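PDB 4CDB: listeriolysin O from Listeria monocytogenes, which forms oligomeric pores in cholesterol-containing host membranes, lysing cells after a major conformational change that inserts it into the bilayer. Local coordinates for residues A[145-148]-A[149-152]; A[464-467]-A[468-471]; A[413-416]-A[417-420]. One frame throughout, in Å; residues are numbered along the deposited sequence.

Interaction 1: A[145-148]-A[149-152]; sequences NTLV and ERWN
Arg150 reaches back over Leu147 on the last two turns of the alpha-helix 137-152, with the i to i+4 backbone ladder underneath. Four backbone bonds carry that ladder. Glu149 N donates to Asn145 O at 3.0 Å with an N-H...O angle of 159°, and Arg150 N, Trp151 N and Asn152 N repeat the step to Thr146 O, Leu147 O and Val148 O. Trp151 N adds a weak bond to Val148 O at 3.3 Å, so this carbonyl takes two amides near the helix end.

Leu147 CD2 sits over one face of the Arg150 guanidinium, displaced toward its rim, and lies 3.6 Å from NH2. A bend at the third torsion of the arginine (chi3 63°) turns the flat group to meet that methyl. Nearer the backbone, Thr146 CG2 is 4.3 Å from Arg150 CD. The same NH2 donates to the carbonyls of Asp127 and Lys129, which pin the flat group beside strand 129-132. Leu147 and Val148 pack on Ile118, and Thr146 and Leu147 on Ile130, so this face of the helix lies against strands 114-118 and 129-132; Trp151 NE1 is bonded to Pro121 O in the adjoining loop.

Polar chains line the more exposed side. Glu149 makes a salt bridge with Arg340, while its CG rests 3.4 Å from Asn145 O. Asn152 runs alongside Val148, pointing the same way, and brings its ND2 to 3.5 Å from Val148 CG1.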
# COMPACT_ATOMS: atom_id res chain seq x y z
N ASN A 145 -1.62 -18.62 -27.00
CA ASN A 145 -2.97 -19.16 -27.09
C ASN A 145 -2.99 -20.64 -27.43
O ASN A 145 -3.88 -21.38 -27.01
CB ASN A 145 -3.80 -18.37 -28.10
CG ASN A 145 -3.96 -16.91 -27.72
OD1 ASN A 145 -3.82 -16.55 -26.55
ND2 ASN A 145 -4.26 -16.07 -28.70
N THR A 146 -1.99 -21.08 -28.20
CA THR A 146 -1.87 -22.48 -28.59
C THR A 146 -1.54 -23.35 -27.38
O THR A 146 -2.11 -24.43 -27.21
CB THR A 146 -0.80 -22.67 -29.68
OG1 THR A 146 -1.09 -21.82 -30.80
CG2 THR A 146 -0.76 -24.12 -30.15
N LEU A 147 -0.64 -22.87 -26.53
CA LEU A 147 -0.26 -23.58 -25.31
C LEU A 147 -1.43 -23.67 -24.32
O LEU A 147 -1.65 -24.72 -23.71
CB LEU A 147 0.94 -22.92 -24.64
CG LEU A 147 2.29 -23.02 -25.36
CD1 LEU A 147 3.37 -22.29 -24.58
CD2 LEU A 147 2.68 -24.48 -25.58
N VAL A 148 -2.16 -22.57 -24.17
CA VAL A 148 -3.30 -22.52 -23.26
C VAL A 148 -4.40 -23.49 -23.70
O VAL A 148 -4.99 -24.19 -22.88
CB VAL A 148 -3.86 -21.09 -23.14
CG1 VAL A 148 -5.22 -21.10 -22.45
CG2 VAL A 148 -2.89 -20.19 -22.40
N GLU A 149 -4.68 -23.52 -25.00
CA GLU A 149 -5.68 -24.43 -25.54
C GLU A 149 -5.26 -25.89 -25.39
O GLU A 149 -6.09 -26.76 -25.15
CB GLU A 149 -5.97 -24.12 -27.01
CG GLU A 149 -6.93 -22.96 -27.21
CD GLU A 149 -8.26 -23.18 -26.50
OE1 GLU A 149 -8.81 -24.30 -26.59
OE2 GLU A 149 -8.77 -22.22 -25.88
N ARG A 150 -3.96 -26.14 -25.54
CA ARG A 150 -3.43 -27.49 -25.40
C ARG A 150 -3.62 -28.02 -23.98
O ARG A 150 -3.90 -29.20 -23.78
CB ARG A 150 -1.95 -27.53 -25.80
CG ARG A 150 -1.69 -28.30 -27.09
CD ARG A 150 -0.47 -27.78 -27.84
NE ARG A 150 0.78 -27.94 -27.09
CZ ARG A 150 1.99 -27.68 -27.58
NH1 ARG A 150 2.12 -27.25 -28.83
NH2 ARG A 150 3.07 -27.85 -26.83
N TRP A 151 -3.50 -27.13 -22.99
CA TRP A 151 -3.72 -27.50 -21.60
C TRP A 151 -5.20 -27.74 -21.32
O TRP A 151 -5.56 -28.67 -20.60
CB TRP A 151 -3.17 -26.43 -20.66
CG TRP A 151 -3.33 -26.79 -19.20
CD1 TRP A 151 -2.50 -27.57 -18.45
CD2 TRP A 151 -4.39 -26.37 -18.32
NE1 TRP A 151 -2.97 -27.66 -17.16
CE2 TRP A 151 -4.13 -26.94 -17.06
CE3 TRP A 151 -5.53 -25.58 -18.49
CZ2 TRP A 151 -4.97 -26.74 -15.96
CZ3 TRP A 151 -6.36 -25.38 -17.40
CH2 TRP A 151 -6.08 -25.95 -16.15
N ASN A 152 -6.05 -26.89 -21.90
CA ASN A 152 -7.49 -27.01 -21.72
C ASN A 152 -8.07 -28.29 -22.32
O ASN A 152 -9.16 -28.72 -21.96
CB ASN A 152 -8.21 -25.79 -22.30
CG ASN A 152 -7.99 -24.53 -21.48
OD1 ASN A 152 -7.92 -24.58 -20.25
ND2 ASN A 152 -7.89 -23.39 -22.16

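Interaction 2: A[464-467]-A[468-471]; sequences PLVK and NRNI
Arg469 crosses the side chains of Val466 and Pro464 at about a right angle, and its guanidinium folds back to the loop just before its own strand. The hydrocarbon part of the contact is Val466 CG2 against Arg469 CB, 3.7 Å apart. A Val466 chi1 of -64° puts CG2 between the backbone N and the carbonyl carbon, and so against that CB.

The polar end is fixed from its edge. NH2 of Arg469 donates to Pro464 O at 3.1 Å, with an N-H...O angle of 159° and the acceptor only 13° out of the guanidinium plane. Water 1, also in that plane, accepts from Arg469 NE at 2.6 Å and donates to Pro464 O at 2.9 Å. One carbonyl is thus gripped directly and through a water, which limits rotation of the group; NH1 is taken by Asn484. Pro464 CD lies 3.6 Å from Arg469 NH2.

The loop 464-467 joins strand 452-463 to strand 468-475 in the membrane-binding beta-sandwich domain. Strand 468-475 runs between 362-385, parallel to it, and 480-486, antiparallel, with Arg469 touching Leu463 of strand 452-463 and Val486 of strand 480-486.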
# COMPACT_ATOMS: atom_id res chain seq x y z
N PRO A 464 -7.91 10.62 34.33
CA PRO A 464 -7.96 10.73 32.87
C PRO A 464 -9.14 11.58 32.42
O PRO A 464 -10.12 11.70 33.14
CB PRO A 464 -8.16 9.28 32.42
CG PRO A 464 -8.89 8.65 33.55
CD PRO A 464 -8.31 9.28 34.79
N LEU A 465 -9.03 12.16 31.23
CA LEU A 465 -10.14 12.92 30.66
C LEU A 465 -11.17 11.98 30.04
O LEU A 465 -10.87 11.24 29.11
CB LEU A 465 -9.62 13.90 29.60
CG LEU A 465 -10.70 14.64 28.80
CD1 LEU A 465 -11.57 15.47 29.74
CD2 LEU A 465 -10.08 15.51 27.72
N VAL A 466 -12.39 12.01 30.57
CA VAL A 466 -13.49 11.21 30.05
C VAL A 466 -14.60 12.10 29.50
O VAL A 466 -14.55 13.32 29.65
CB VAL A 466 -14.06 10.26 31.12
CG1 VAL A 466 -13.01 9.26 31.55
CG2 VAL A 466 -14.58 11.06 32.31
N LYS A 467 -15.60 11.49 28.87
CA LYS A 467 -16.70 12.25 28.30
C LYS A 467 -17.53 12.94 29.38
O LYS A 467 -17.78 14.14 29.31
CB LYS A 467 -17.59 11.34 27.44
CG LYS A 467 -18.51 12.10 26.50
CD LYS A 467 -17.71 13.08 25.65
CE LYS A 467 -18.60 13.90 24.73
NZ LYS A 467 -17.83 14.99 24.07
N ASN A 468 -17.94 12.17 30.38
CA ASN A 468 -18.67 12.71 31.52
C ASN A 468 -18.21 12.12 32.84
O ASN A 468 -18.50 10.96 33.14
CB ASN A 468 -20.17 12.51 31.35
CG ASN A 468 -20.78 13.46 30.33
OD1 ASN A 468 -21.15 14.59 30.66
ND2 ASN A 468 -20.89 13.01 29.09
N ARG A 469 -17.47 12.91 33.62
CA ARG A 469 -17.11 12.51 34.98
C ARG A 469 -18.06 13.18 35.97
O ARG A 469 -18.06 14.40 36.12
CB ARG A 469 -15.66 12.90 35.29
CG ARG A 469 -15.23 12.55 36.71
CD ARG A 469 -13.76 12.83 36.95
NE ARG A 469 -12.91 12.08 36.03
CZ ARG A 469 -12.53 10.82 36.21
NH1 ARG A 469 -12.93 10.15 37.28
NH2 ARG A 469 -11.76 10.22 35.32
N ASN A 470 -18.87 12.36 36.64
CA ASN A 470 -19.87 12.88 37.56
C ASN A 470 -19.41 12.83 39.01
O ASN A 470 -19.33 11.76 39.62
CB ASN A 470 -21.20 12.14 37.40
CG ASN A 470 -21.69 12.13 35.97
OD1 ASN A 470 -22.24 13.12 35.48
ND2 ASN A 470 -21.49 11.01 35.29
N ILE A 471 -19.10 14.00 39.56
CA ILE A 471 -18.69 14.11 40.96
C ILE A 471 -19.88 14.53 41.81
O ILE A 471 -20.44 15.61 41.63
CB ILE A 471 -17.57 15.15 41.14
CG1 ILE A 471 -16.41 14.84 40.19
CG2 ILE A 471 -17.09 15.18 42.58
CD1 ILE A 471 -15.66 13.57 40.53
O HOH W 1 -12.19 13.56 34.07

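Interaction 3: A[413-416]-A[417-420]; sequences KNWS and ENNK
The indole of Trp415 carries Glu417 CB over one face: CB is 3.6 Å from the centroid of the six-membered ring and 10° off its normal, a CH-pi contact. Glu417 CG follows it at 3.6 Å from Trp415 CZ2. A bend at chi2 (-65°) then turns the carboxylate away, its plane at 72° to the ring, and OE1 forms a salt bridge with Lys422. The Asn418 amide stands almost perpendicular to the indole, and OD1 comes within 3.3 Å of Trp415 CB. That oxygen accepts from the backbone N of Ile395, which holds the amide beside the tryptophan. Asn414 crosses Asn418 at about a right angle, OD1 lying 3.6 Å from Asn418 ND2.

The backbone reverses in the same place. Asn418 N donates to Trp415 O at 3.1 Å. Lys420 extends fully beyond CG and returns its NZ to Ser416 O in a weak bond of 3.3 Å.

Strand 408-414 is an outer strand of the four-stranded sheet, whereas strand 426-432 belongs to the other sheet; by packing on Phe426, Ser428 and Ile430 of the latter, Trp415 bridges the two. The bond from Asn418 N closes a type I beta turn, 415-418, which overlaps a type II turn, 417-420: a double turn leaving an edge strand of the beta-sandwich domain of a cholesterol-dependent cytolysin.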
# COMPACT_ATOMS: atom_id res chain seq x y z
N LYS A 413 -4.45 24.78 34.86
CA LYS A 413 -5.74 25.45 34.89
C LYS A 413 -6.50 25.18 36.19
O LYS A 413 -6.44 24.08 36.74
CB LYS A 413 -6.59 25.05 33.68
CG LYS A 413 -6.02 25.53 32.35
CD LYS A 413 -6.08 27.05 32.25
CE LYS A 413 -4.89 27.60 31.48
NZ LYS A 413 -4.78 27.04 30.11
N ASN A 414 -7.20 26.20 36.67
CA ASN A 414 -8.03 26.07 37.86
C ASN A 414 -9.48 26.41 37.59
O ASN A 414 -9.78 27.34 36.83
CB ASN A 414 -7.49 26.96 38.99
CG ASN A 414 -6.28 26.36 39.68
OD1 ASN A 414 -6.28 25.20 40.07
ND2 ASN A 414 -5.23 27.16 39.81
N TRP A 415 -10.39 25.66 38.20
CA TRP A 415 -11.81 25.95 38.11
C TRP A 415 -12.08 27.30 38.77
O TRP A 415 -11.52 27.61 39.82
CB TRP A 415 -12.63 24.86 38.79
CG TRP A 415 -14.10 24.98 38.56
CD1 TRP A 415 -14.73 25.62 37.53
CD2 TRP A 415 -15.14 24.45 39.39
NE1 TRP A 415 -16.09 25.52 37.67
CE2 TRP A 415 -16.37 24.80 38.80
CE3 TRP A 415 -15.15 23.70 40.58
CZ2 TRP A 415 -17.60 24.44 39.36
CZ3 TRP A 415 -16.37 23.34 41.13
CH2 TRP A 415 -17.57 23.71 40.52
N SER A 416 -12.95 28.09 38.15
CA SER A 416 -13.26 29.43 38.65
C SER A 416 -13.95 29.39 40.01
O SER A 416 -13.88 30.36 40.77
CB SER A 416 -14.15 30.16 37.64
OG SER A 416 -15.37 29.48 37.48
N GLU A 417 -14.61 28.28 40.32
CA GLU A 417 -15.35 28.16 41.57
C GLU A 417 -14.52 27.56 42.70
O GLU A 417 -15.05 27.24 43.77
CB GLU A 417 -16.63 27.34 41.36
CG GLU A 417 -17.57 27.89 40.30
CD GLU A 417 -18.16 29.24 40.68
OE1 GLU A 417 -18.23 29.56 41.88
OE2 GLU A 417 -18.58 29.98 39.76
N ASN A 418 -13.22 27.40 42.46
CA ASN A 418 -12.32 26.86 43.48
C ASN A 418 -12.32 27.67 44.77
O ASN A 418 -12.34 28.91 44.73
CB ASN A 418 -10.90 26.74 42.93
CG ASN A 418 -10.67 25.46 42.14
OD1 ASN A 418 -11.59 24.67 41.94
ND2 ASN A 418 -9.44 25.26 41.69
N ASN A 419 -12.31 26.97 45.90
CA ASN A 419 -12.21 27.59 47.21
C ASN A 419 -13.36 28.54 47.54
O ASN A 419 -13.20 29.49 48.31
CB ASN A 419 -10.86 28.32 47.36
CG ASN A 419 -9.68 27.42 47.04
OD1 ASN A 419 -9.59 26.29 47.52
ND2 ASN A 419 -8.76 27.93 46.22
N LYS A 420 -14.53 28.28 46.96
CA LYS A 420 -15.72 29.06 47.26
C LYS A 420 -16.75 28.20 47.99
O LYS A 420 -17.06 27.09 47.56
CB LYS A 420 -16.33 29.64 45.98
CG LYS A 420 -15.43 30.63 45.25
CD LYS A 420 -16.12 31.19 44.01
CE LYS A 420 -15.21 32.15 43.25
NZ LYS A 420 -15.88 32.70 42.04

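In the fold
Along the chain, interaction 1 comes first, within helix 137-152 at one end of the elongated molecule, where it ties successive helix turns, closing no loop. Interaction 3 follows, at the point where strand 408-414 turns into the loop leading to strand 426-432. Interaction 2 comes last, folding the connection from strand 452-463 back on the start of strand 468-475. Each is local and they lie in series, so none nests in or crosses another. Interactions 2 and 3 share the beta-sandwich domain, with centres about 17 Å apart and nearest atoms about 8 Å apart. Interaction 1 lies across the chain's centre, about 70 Å and 84 Å from them between centres.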